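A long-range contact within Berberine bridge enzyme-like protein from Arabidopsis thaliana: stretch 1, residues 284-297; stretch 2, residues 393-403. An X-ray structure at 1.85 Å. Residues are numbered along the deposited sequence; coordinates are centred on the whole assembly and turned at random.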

# COMPACT_ATOMS: atom_id res chain seq x y z
N LEU A 284 -6.24 -18.93 -9.06
CA LEU A 284 -6.04 -19.36 -7.68
C LEU A 284 -5.02 -18.52 -6.91
O LEU A 284 -3.85 -18.47 -7.25
CB LEU A 284 -5.62 -20.84 -7.63
CG LEU A 284 -5.41 -21.45 -6.24
CD1 LEU A 284 -6.65 -21.22 -5.38
CD2 LEU A 284 -5.13 -22.95 -6.35
N PHE A 285 -5.51 -17.88 -5.84
CA PHE A 285 -4.70 -17.08 -4.93
C PHE A 285 -4.60 -17.80 -3.60
O PHE A 285 -5.62 -18.02 -2.96
CB PHE A 285 -5.33 -15.70 -4.74
CG PHE A 285 -4.64 -14.84 -3.71
CD1 PHE A 285 -3.53 -14.09 -4.05
CD2 PHE A 285 -5.11 -14.78 -2.40
CE1 PHE A 285 -2.89 -13.29 -3.10
CE2 PHE A 285 -4.48 -13.98 -1.45
CZ PHE A 285 -3.37 -13.24 -1.80
N ILE A 286 -3.39 -18.15 -3.18
CA ILE A 286 -3.18 -18.82 -1.90
C ILE A 286 -2.13 -18.11 -1.03
O ILE A 286 -0.93 -18.17 -1.29
CB ILE A 286 -2.74 -20.30 -2.07
CG1 ILE A 286 -3.24 -20.89 -3.38
CG2 ILE A 286 -3.20 -21.15 -0.89
CD1 ILE A 286 -2.62 -22.23 -3.64
N ARG A 287 -2.61 -17.47 0.03
CA ARG A 287 -1.76 -16.75 0.98
C ARG A 287 -1.51 -17.56 2.28
O ARG A 287 -2.37 -18.31 2.74
CB ARG A 287 -2.39 -15.39 1.31
CG ARG A 287 -2.00 -14.79 2.67
CD ARG A 287 -2.44 -13.33 2.82
NE ARG A 287 -1.81 -12.46 1.81
CZ ARG A 287 -2.15 -11.20 1.59
NH1 ARG A 287 -3.13 -10.65 2.31
NH2 ARG A 287 -1.54 -10.49 0.66
N THR A 288 -0.32 -17.40 2.84
CA THR A 288 0.03 -18.02 4.10
C THR A 288 0.34 -16.93 5.12
O THR A 288 1.18 -16.06 4.88
CB THR A 288 1.25 -18.97 3.96
OG1 THR A 288 0.92 -20.06 3.07
CG2 THR A 288 1.68 -19.53 5.30
N THR A 289 -0.36 -16.95 6.24
CA THR A 289 -0.07 -16.00 7.30
C THR A 289 0.32 -16.74 8.57
O THR A 289 -0.41 -17.59 9.07
CB THR A 289 -1.26 -15.10 7.60
OG1 THR A 289 -1.77 -14.56 6.37
CG2 THR A 289 -0.84 -13.96 8.55
N LEU A 290 1.49 -16.40 9.09
CA LEU A 290 1.90 -16.89 10.38
C LEU A 290 1.59 -15.83 11.43
O LEU A 290 1.99 -14.67 11.29
CB LEU A 290 3.38 -17.22 10.35
CG LEU A 290 3.79 -18.17 9.24
CD1 LEU A 290 5.26 -18.52 9.43
CD2 LEU A 290 2.94 -19.40 9.31
N GLU A 291 0.87 -16.22 12.47
CA GLU A 291 0.39 -15.27 13.47
C GLU A 291 -0.19 -16.02 14.67
O GLU A 291 -0.27 -17.24 14.65
CB GLU A 291 -0.68 -14.36 12.87
CG GLU A 291 -1.90 -15.14 12.48
CD GLU A 291 -2.98 -14.28 11.92
OE1 GLU A 291 -2.76 -13.06 11.79
OE2 GLU A 291 -4.05 -14.82 11.62
N ARG A 292 -0.60 -15.27 15.69
CA ARG A 292 -1.30 -15.86 16.84
C ARG A 292 -2.73 -16.22 16.51
O ARG A 292 -3.37 -15.58 15.67
CB ARG A 292 -1.31 -14.90 18.03
CG ARG A 292 0.01 -14.66 18.69
CD ARG A 292 0.52 -15.86 19.47
NE ARG A 292 1.90 -15.62 19.88
CZ ARG A 292 2.24 -15.10 21.05
NH1 ARG A 292 1.31 -14.80 21.95
NH2 ARG A 292 3.52 -14.89 21.33
N SER A 293 -3.23 -17.25 17.19
CA SER A 293 -4.65 -17.60 17.13
C SER A 293 -5.37 -17.07 18.37
O SER A 293 -4.73 -16.61 19.32
CB SER A 293 -4.82 -19.11 17.02
OG SER A 293 -4.29 -19.77 18.15
N ASN A 294 -6.70 -17.14 18.35
CA ASN A 294 -7.53 -16.73 19.50
C ASN A 294 -7.13 -17.45 20.78
O ASN A 294 -7.31 -16.94 21.88
CB ASN A 294 -9.02 -16.99 19.22
CG ASN A 294 -9.41 -16.71 17.77
OD1 ASN A 294 -8.71 -16.01 17.04
ND2 ASN A 294 -10.54 -17.28 17.35
N LYS A 295 -6.59 -18.66 20.61
CA LYS A 295 -6.14 -19.46 21.73
C LYS A 295 -4.69 -19.16 22.08
O LYS A 295 -4.01 -19.96 22.72
CB LYS A 295 -6.32 -20.95 21.42
CG LYS A 295 -7.78 -21.38 21.26
CD LYS A 295 -7.89 -22.86 20.90
CE LYS A 295 -9.16 -23.49 21.44
NZ LYS A 295 -8.87 -24.81 22.08
N ASN A 296 -4.22 -17.99 21.64
CA ASN A 296 -2.90 -17.46 21.99
C ASN A 296 -1.74 -18.41 21.67
O ASN A 296 -0.79 -18.53 22.45
CB ASN A 296 -2.87 -17.08 23.47
CG ASN A 296 -1.75 -16.11 23.80
OD1 ASN A 296 -1.33 -15.31 22.96
ND2 ASN A 296 -1.27 -16.16 25.04
N ALA A 297 -1.82 -19.07 20.52
CA ALA A 297 -0.73 -19.92 20.05
C ALA A 297 -0.45 -19.65 18.57
O ALA A 297 -1.34 -19.24 17.82
CB ALA A 297 -1.07 -21.38 20.26
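Stretch 2 (393-403) ARLGKIILTPF

Where the regular ladder between these two strands gives out, a single water takes over the work of the backbone. Water 1 accepts a hydrogen bond from Arg292 N at 2.8 Å and donates to Arg394 O at 2.9 Å and to Gly396 O at 2.8 Å, so the end of one strand remains tied to the turn that leads into the other. The general principle is that an antiparallel pair need not stop where direct amide-to-carbonyl bonding stops, because solvent can fill the gap when the chains part.

Stretch 2 enters through a type I turn from Ala393 to Gly396 and then runs extended to Pro402, with its phi and psi angles in the beta region. It lies beside strand 284-292 in nearly the opposite direction: the angle between the N-to-C directions is 170°, and the axes approach to 4.7 Å. Such alignment lets residues pair in strict succession, Thr288 with Leu400, Thr289 with Ile399 and Leu290 with Ile398.

Two of these pairs carry the direct backbone bonds. Thr288 N reaches Leu400 O at 3.1 Å, and Leu400 N returns to Thr288 O at 2.7 Å; two residues along, Leu290 N binds Ile398 O at 2.8 Å and Ile398 N binds Leu290 O at 2.9 Å. All four are close to linear. Between them lies the non-hydrogen-bonded pair, where Thr289 CA comes within 3.5 Å of Ile398 O in a CA-H...O contact.

The alternation of a strand sorts the side chains. Thr288, Leu290, Ile398 and Leu400 share one buried face, on which Leu290 CB stands 4.4 Å from Ile398 CB. Thr289 and Ile399 project from the other face, with Thr289 OG1 3.8 Å from Ile399 CG2. Farther along, a long salt bridge spans the 3.6 Å between Glu291 OE1 and Lys397 NZ.

At the far end, the side chain of Arg287, t at chi1 and chi2 but turned to m at chi3, brings its guanidinium across to Thr401: Arg287 NH2 donates to Thr401 OG1 at 2.6 Å, while a weak bond from Arg287 NE to the same OG1 measures 3.2 Å. Ile399 CG2 lies over one face of this guanidinium, 3.6 Å from Arg287 NE. Pro402, which has no amide hydrogen to offer, closes the strand by packing instead, its CG 3.2 Å from Ile286 O and its CD 3.8 Å from Phe285 CE1. Together the two stretches bury 757 Å², counting both sides.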

# COMPACT_ATOMS: atom_id res chain seq x y z
N ALA A 393 5.47 -10.42 20.10
CA ALA A 393 4.90 -10.77 18.80
C ALA A 393 3.44 -11.24 18.88
O ALA A 393 2.96 -11.91 17.96
CB ALA A 393 5.76 -11.84 18.13
N ARG A 394 2.75 -10.91 19.97
CA ARG A 394 1.36 -11.33 20.16
C ARG A 394 0.43 -10.75 19.10
O ARG A 394 -0.52 -11.41 18.68
CB ARG A 394 0.84 -10.94 21.55
CG ARG A 394 -0.50 -11.60 21.86
CD ARG A 394 -1.00 -11.29 23.26
NE ARG A 394 -1.28 -9.87 23.44
CZ ARG A 394 -2.45 -9.28 23.17
NH1 ARG A 394 -3.46 -10.00 22.69
NH2 ARG A 394 -2.61 -7.98 23.38
N LEU A 395 0.70 -9.52 18.67
CA LEU A 395 -0.11 -8.93 17.60
C LEU A 395 0.69 -8.74 16.32
O LEU A 395 0.40 -7.88 15.51
CB LEU A 395 -0.70 -7.60 18.06
CG LEU A 395 -1.64 -7.66 19.26
CD1 LEU A 395 -2.41 -6.36 19.39
CD2 LEU A 395 -2.59 -8.84 19.16
N GLY A 396 1.69 -9.60 16.14
CA GLY A 396 2.54 -9.56 14.96
C GLY A 396 2.18 -10.59 13.92
O GLY A 396 1.54 -11.60 14.20
N LYS A 397 2.60 -10.34 12.69
CA LYS A 397 2.29 -11.20 11.56
C LYS A 397 3.49 -11.38 10.62
O LYS A 397 4.28 -10.44 10.42
CB LYS A 397 1.10 -10.64 10.77
CG LYS A 397 -0.10 -10.25 11.60
CD LYS A 397 -1.35 -9.99 10.77
CE LYS A 397 -2.56 -9.82 11.69
NZ LYS A 397 -3.85 -9.70 10.98
N ILE A 398 3.63 -12.57 10.06
CA ILE A 398 4.48 -12.76 8.89
C ILE A 398 3.61 -13.29 7.76
O ILE A 398 3.03 -14.37 7.86
CB ILE A 398 5.67 -13.68 9.19
CG1 ILE A 398 6.64 -12.94 10.11
CG2 ILE A 398 6.39 -14.09 7.92
CD1 ILE A 398 7.66 -13.82 10.77
N ILE A 399 3.46 -12.49 6.71
CA ILE A 399 2.47 -12.73 5.68
C ILE A 399 3.14 -13.05 4.35
O ILE A 399 3.90 -12.24 3.83
CB ILE A 399 1.53 -11.50 5.50
CG1 ILE A 399 1.04 -10.98 6.85
CG2 ILE A 399 0.32 -11.86 4.64
CD1 ILE A 399 0.63 -9.52 6.84
N LEU A 400 2.84 -14.21 3.79
CA LEU A 400 3.44 -14.64 2.54
C LEU A 400 2.42 -14.54 1.41
O LEU A 400 1.41 -15.25 1.39
CB LEU A 400 4.01 -16.07 2.65
CG LEU A 400 5.31 -16.31 3.42
CD1 LEU A 400 5.17 -15.99 4.90
CD2 LEU A 400 5.77 -17.73 3.25
N THR A 401 2.70 -13.64 0.46
CA THR A 401 1.80 -13.33 -0.64
C THR A 401 2.36 -13.83 -1.97
O THR A 401 3.40 -13.36 -2.42
CB THR A 401 1.55 -11.82 -0.71
OG1 THR A 401 0.90 -11.42 0.50
CG2 THR A 401 0.66 -11.45 -1.87
N PRO A 402 1.66 -14.78 -2.62
CA PRO A 402 2.21 -15.40 -3.82
C PRO A 402 2.21 -14.48 -5.04
O PRO A 402 1.22 -13.82 -5.33
CB PRO A 402 1.28 -16.59 -4.04
CG PRO A 402 -0.05 -16.08 -3.54
CD PRO A 402 0.27 -15.18 -2.37
N PHE A 403 3.33 -14.42 -5.75
CA PHE A 403 3.37 -13.75 -7.05
C PHE A 403 3.17 -14.79 -8.17
O PHE A 403 2.34 -15.69 -8.04
CB PHE A 403 4.68 -12.96 -7.21
CG PHE A 403 4.71 -11.66 -6.46
CD1 PHE A 403 3.92 -11.48 -5.32
CD2 PHE A 403 5.49 -10.60 -6.90
CE1 PHE A 403 3.91 -10.26 -4.62
CE2 PHE A 403 5.51 -9.38 -6.21
CZ PHE A 403 4.71 -9.21 -5.06
O HOH W 1 -0.49 -12.47 15.98
O HOH W 2 2.63 -15.13 17.13